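Local coordinates for SusD superfamily protein (Bacteroides thetaiotaomicron VPI-5482, PDB 3HDX) that probably binds polysaccharide at the outer membrane as a SusD-family protein, supporting glycan uptake and carbohydrate metabolism in this gut bacterium, at residues 236-241 and 321-326; 309-314 and 392-397. All blocks are in the same frame, centred on the assembly; numbering follows the deposited sequence.

Contact 1: 236-241 and 321-326; sequences SIADLT and SSYYVQ
Ile-237 carries CG1 anti to its backbone N (chi1 -169°), Tyr-323 has chi1 at -81°, and the two side chains cross obliquely. The isoleucine branches divide the work. CG1 packs against the root of the tyrosine, 3.5 Å from Tyr-323 CB, while CG2 lies over one face of the ring in a CH-pi contact, 4.0 Å from the Tyr-323 centroid and 16° off the ring normal. CD1 reaches the second ring, 4.1 Å from Tyr-324 CE1, and Thr-241 CG2 sits near that ring's edge. Thr-241 OG1 is 3.4 Å from Tyr-323 CD1; its rotation is fixed by a 2.8 Å hydrogen bond from Thr-241 OG1 to Ile-237 O, which also accepts Thr-241 N. Tyr-324 OH is held beyond the contact by Arg-422 O and Lys-337 NZ. No hydrogen bond joins the segments; the contact is mainly aliphatic carbon against aromatic rings. At the helix start, Ser-236 OG accepts Asp-239 N at 3.1 Å. The arrangement is a short N-capped helix, 237-241, laid by one side against two consecutive tyrosines of the loop leading into strand 325-326.

Contact 2: 309-314 and 392-397; sequences DLRFGI and TNRGLR
A type I beta turn from Asp-309 to Phe-312 meets the loop around Gly-395, where phi is positive (76°), through one hydrogen bond, Leu-310 N to Arg-394 O, 2.9 Å and nearly straight at 171°, the donor above the carbonyl plane. Asp-309 CA also points a C-H at Arg-394 O. Leu-310 packs close over Gly-395, which has no side chain, with Leu-310 CD1 3.8 Å from Gly-395 N. Asp-309 CG stands anti to its backbone N, and OD1 takes two donors: Arg-311 N on the anti lone pair, an Asx turn, and Arg-311 NE on the syn lone pair at 2.8 Å. Arg-311 NH2 reaches Asp-309 OD2 at 2.9 Å, completing a side-on grip that fixes the rotation of the guanidinium. Arg-394 CG packs over one face of that group, 3.7 Å from Arg-311 NH1, while Leu-396 CD1 meets its edge, 3.6 Å from Arg-311 NH2. The guanidinium planes stand 79° apart, their like charges probably offset by Glu-419 and Glu-423 at Arg-311 NH1 and by Glu-423 at Arg-394 NH2. An alanine in place of Arg-311 would remove both side-chain bonds to Asp-309 and would probably deprive Asp-309 and Glu-419 of a charged partner and loosen the packing on Arg-394 and Leu-396. The result is a type I beta turn whose first residue also makes an Asx turn, braced by an arginine-carboxylate network and joining the loops after helices 297-303 and 380-391.

The two contacts have centres about 10 Å apart on the same side of the chain's centre, and their segments alternate along the sequence: 236-241, 309-314, 321-326, 392-397. Contact 1 joins helix 237-241 to the loop before strand 325-326; contact 2 joins two loops. They touch directly, since Tyr-324 N probably donates to Arg-311 O, 3.0 Å away, and Tyr-323 CD2 packs on Leu-310 O. Leu-310 and Arg-311 also rest on Ile-237, and Arg-394 on Leu-240, so helix 237-241 is shared by both. Residues far apart in sequence thus form one cluster of a short helix and three largely loop segments in this mainly helical SusD-family fold, with Arg-422, Glu-419 and Glu-423 of helix 409-423 alongside.

Contact 1: 236-241 and 321-326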
# COMPACT_ATOMS: atom_id res chain seq x y z
N SER A 236 18.73 -1.16 3.46
CA SER A 236 19.75 -0.49 2.70
C SER A 236 19.30 -0.35 1.24
O SER A 236 18.41 -1.09 0.75
CB SER A 236 21.06 -1.30 2.73
OG SER A 236 20.94 -2.51 1.98
N ILE A 237 19.91 0.60 0.53
CA ILE A 237 19.55 0.79 -0.88
C ILE A 237 19.75 -0.50 -1.71
O ILE A 237 18.92 -0.81 -2.57
CB ILE A 237 20.24 2.03 -1.51
CG1 ILE A 237 19.61 2.35 -2.88
CG2 ILE A 237 21.78 1.82 -1.58
CD1 ILE A 237 18.10 2.72 -2.86
N ALA A 238 20.84 -1.22 -1.45
CA ALA A 238 21.11 -2.47 -2.17
C ALA A 238 20.02 -3.50 -1.89
O ALA A 238 19.51 -4.14 -2.81
CB ALA A 238 22.49 -3.04 -1.82
N ASP A 239 19.66 -3.66 -0.62
CA ASP A 239 18.60 -4.63 -0.22
C ASP A 239 17.21 -4.20 -0.68
O ASP A 239 16.34 -5.05 -0.92
CB ASP A 239 18.63 -4.90 1.28
CG ASP A 239 19.83 -5.74 1.74
OD1 ASP A 239 20.49 -6.41 0.89
OD2 ASP A 239 20.11 -5.78 2.96
N LEU A 240 16.99 -2.91 -0.84
CA LEU A 240 15.70 -2.45 -1.31
C LEU A 240 15.48 -2.81 -2.77
O LEU A 240 14.37 -3.17 -3.14
CB LEU A 240 15.56 -0.94 -1.12
CG LEU A 240 14.27 -0.25 -1.55
CD1 LEU A 240 13.06 -0.81 -0.76
CD2 LEU A 240 14.40 1.26 -1.38
N THR A 241 16.54 -2.71 -3.56
CA THR A 241 16.45 -2.79 -5.01
C THR A 241 16.93 -4.10 -5.63
O THR A 241 16.69 -4.34 -6.82
CB THR A 241 17.26 -1.61 -5.63
OG1 THR A 241 18.64 -1.69 -5.23
CG2 THR A 241 16.67 -0.28 -5.20
N SER A 321 23.83 3.09 -15.02
CA SER A 321 22.86 2.76 -13.99
C SER A 321 23.04 3.64 -12.73
O SER A 321 24.01 4.38 -12.53
CB SER A 321 22.98 1.29 -13.55
OG SER A 321 24.15 1.06 -12.78
N SER A 322 22.01 3.52 -11.91
CA SER A 322 21.89 4.04 -10.57
C SER A 322 21.01 3.01 -9.88
O SER A 322 20.48 2.08 -10.53
CB SER A 322 21.20 5.40 -10.60
OG SER A 322 19.90 5.28 -11.19
N TYR A 323 20.79 3.16 -8.57
CA TYR A 323 19.96 2.16 -7.87
C TYR A 323 18.48 2.15 -8.27
O TYR A 323 17.86 1.09 -8.25
CB TYR A 323 20.11 2.26 -6.36
CG TYR A 323 21.35 1.55 -5.87
CD1 TYR A 323 21.38 0.16 -5.79
CD2 TYR A 323 22.47 2.25 -5.43
CE1 TYR A 323 22.52 -0.54 -5.32
CE2 TYR A 323 23.61 1.56 -4.96
CZ TYR A 323 23.62 0.18 -4.90
OH TYR A 323 24.75 -0.48 -4.44
N TYR A 324 17.94 3.29 -8.70
CA TYR A 324 16.56 3.35 -9.18
C TYR A 324 16.36 3.25 -10.67
O TYR A 324 15.27 2.86 -11.10
CB TYR A 324 15.91 4.66 -8.73
CG TYR A 324 15.25 4.67 -7.36
CD1 TYR A 324 15.53 3.73 -6.36
CD2 TYR A 324 14.34 5.69 -7.07
CE1 TYR A 324 14.90 3.78 -5.13
CE2 TYR A 324 13.72 5.76 -5.85
CZ TYR A 324 14.00 4.81 -4.88
OH TYR A 324 13.39 4.81 -3.66
N VAL A 325 17.36 3.65 -11.46
CA VAL A 325 17.19 3.82 -12.89
C VAL A 325 18.38 3.26 -13.70
O VAL A 325 19.53 3.46 -13.35
CB VAL A 325 17.03 5.34 -13.20
CG1 VAL A 325 16.81 5.58 -14.68
CG2 VAL A 325 15.86 5.94 -12.39
N GLN A 326 18.06 2.62 -14.81
CA GLN A 326 19.06 2.10 -15.75
C GLN A 326 18.86 2.75 -17.12
O GLN A 326 17.87 3.45 -17.37
CB GLN A 326 18.95 0.59 -15.86
CG GLN A 326 19.55 -0.14 -14.67
CD GLN A 326 19.45 -1.63 -14.77
OE1 GLN A 326 19.44 -2.20 -15.88
NE2 GLN A 326 19.48 -2.29 -13.63

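Contact 2: 309-314 and 392-397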
# COMPACT_ATOMS: atom_id res chain seq x y z
N ASP A 309 22.53 11.33 -3.24
CA ASP A 309 21.34 10.51 -3.01
C ASP A 309 21.59 9.10 -3.56
O ASP A 309 21.76 8.93 -4.79
CB ASP A 309 20.13 11.16 -3.63
CG ASP A 309 18.83 10.58 -3.13
OD1 ASP A 309 18.69 9.33 -3.09
OD2 ASP A 309 17.97 11.40 -2.73
N LEU A 310 21.62 8.11 -2.66
CA LEU A 310 21.89 6.73 -3.08
C LEU A 310 20.85 6.15 -4.02
O LEU A 310 21.14 5.21 -4.76
CB LEU A 310 22.07 5.78 -1.88
CG LEU A 310 23.28 6.04 -0.99
CD1 LEU A 310 23.29 5.16 0.23
CD2 LEU A 310 24.58 5.84 -1.81
N ARG A 311 19.64 6.68 -4.01
CA ARG A 311 18.60 6.18 -4.92
C ARG A 311 18.86 6.60 -6.38
O ARG A 311 18.49 5.86 -7.29
CB ARG A 311 17.23 6.71 -4.46
CG ARG A 311 16.83 6.18 -3.05
CD ARG A 311 15.80 6.98 -2.33
NE ARG A 311 16.30 8.31 -1.93
CZ ARG A 311 15.86 9.03 -0.88
NH1 ARG A 311 14.95 8.56 -0.04
NH2 ARG A 311 16.35 10.24 -0.67
N PHE A 312 19.50 7.75 -6.57
CA PHE A 312 19.80 8.28 -7.90
C PHE A 312 21.12 9.04 -7.86
O PHE A 312 21.18 10.25 -7.86
CB PHE A 312 18.66 9.15 -8.44
CG PHE A 312 18.89 9.59 -9.83
CD1 PHE A 312 19.04 8.64 -10.84
CD2 PHE A 312 19.01 10.94 -10.14
CE1 PHE A 312 19.28 9.05 -12.12
CE2 PHE A 312 19.27 11.36 -11.42
CZ PHE A 312 19.42 10.41 -12.42
N GLY A 313 22.18 8.27 -7.81
CA GLY A 313 23.51 8.82 -7.67
C GLY A 313 24.53 7.81 -8.09
O GLY A 313 24.71 7.58 -9.30
N ILE A 314 25.14 7.14 -7.12
CA ILE A 314 26.16 6.14 -7.39
C ILE A 314 25.64 5.02 -8.33
O ILE A 314 24.47 4.61 -8.27
CB ILE A 314 26.68 5.53 -6.05
CG1 ILE A 314 27.99 4.77 -6.20
CG2 ILE A 314 25.62 4.64 -5.39
CD1 ILE A 314 29.18 5.71 -6.46
N THR A 392 19.83 9.94 6.20
CA THR A 392 21.19 9.45 6.47
C THR A 392 21.41 7.99 6.08
O THR A 392 22.58 7.53 6.14
CB THR A 392 21.62 9.71 7.92
OG1 THR A 392 20.78 8.97 8.80
CG2 THR A 392 21.54 11.22 8.25
N ASN A 393 20.34 7.23 5.76
CA ASN A 393 20.50 5.89 5.19
C ASN A 393 20.42 5.92 3.65
O ASN A 393 20.42 4.87 2.99
CB ASN A 393 19.50 4.90 5.73
CG ASN A 393 20.00 3.46 5.68
OD1 ASN A 393 21.20 3.18 5.89
ND2 ASN A 393 19.09 2.53 5.43
N ARG A 394 20.37 7.13 3.08
CA ARG A 394 20.28 7.34 1.63
C ARG A 394 21.31 8.34 1.12
O ARG A 394 21.12 8.98 0.06
CB ARG A 394 18.86 7.79 1.28
CG ARG A 394 17.76 6.77 1.61
CD ARG A 394 17.86 5.56 0.75
NE ARG A 394 16.83 4.60 1.09
CZ ARG A 394 17.00 3.44 1.73
NH1 ARG A 394 18.19 3.04 2.19
NH2 ARG A 394 15.95 2.64 1.93
N GLY A 395 22.40 8.45 1.87
CA GLY A 395 23.54 9.30 1.48
C GLY A 395 23.39 10.79 1.66
O GLY A 395 24.29 11.55 1.27
N LEU A 396 22.30 11.22 2.29
CA LEU A 396 22.02 12.63 2.47
C LEU A 396 22.43 13.08 3.88
O LEU A 396 22.30 12.34 4.86
CB LEU A 396 20.52 12.92 2.24
CG LEU A 396 19.96 12.51 0.87
CD1 LEU A 396 18.47 12.83 0.78
CD2 LEU A 396 20.72 13.18 -0.28
N ARG A 397 22.89 14.33 3.96
CA ARG A 397 23.28 14.90 5.25
C ARG A 397 22.07 15.11 6.15
O ARG A 397 20.92 15.25 5.69
CB ARG A 397 23.93 16.29 5.06
CG ARG A 397 22.99 17.37 4.48
CD ARG A 397 23.69 18.71 4.47
NE ARG A 397 22.83 19.79 3.97
CZ ARG A 397 21.97 20.50 4.71
NH1 ARG A 397 21.73 20.18 5.98
NH2 ARG A 397 21.30 21.49 4.13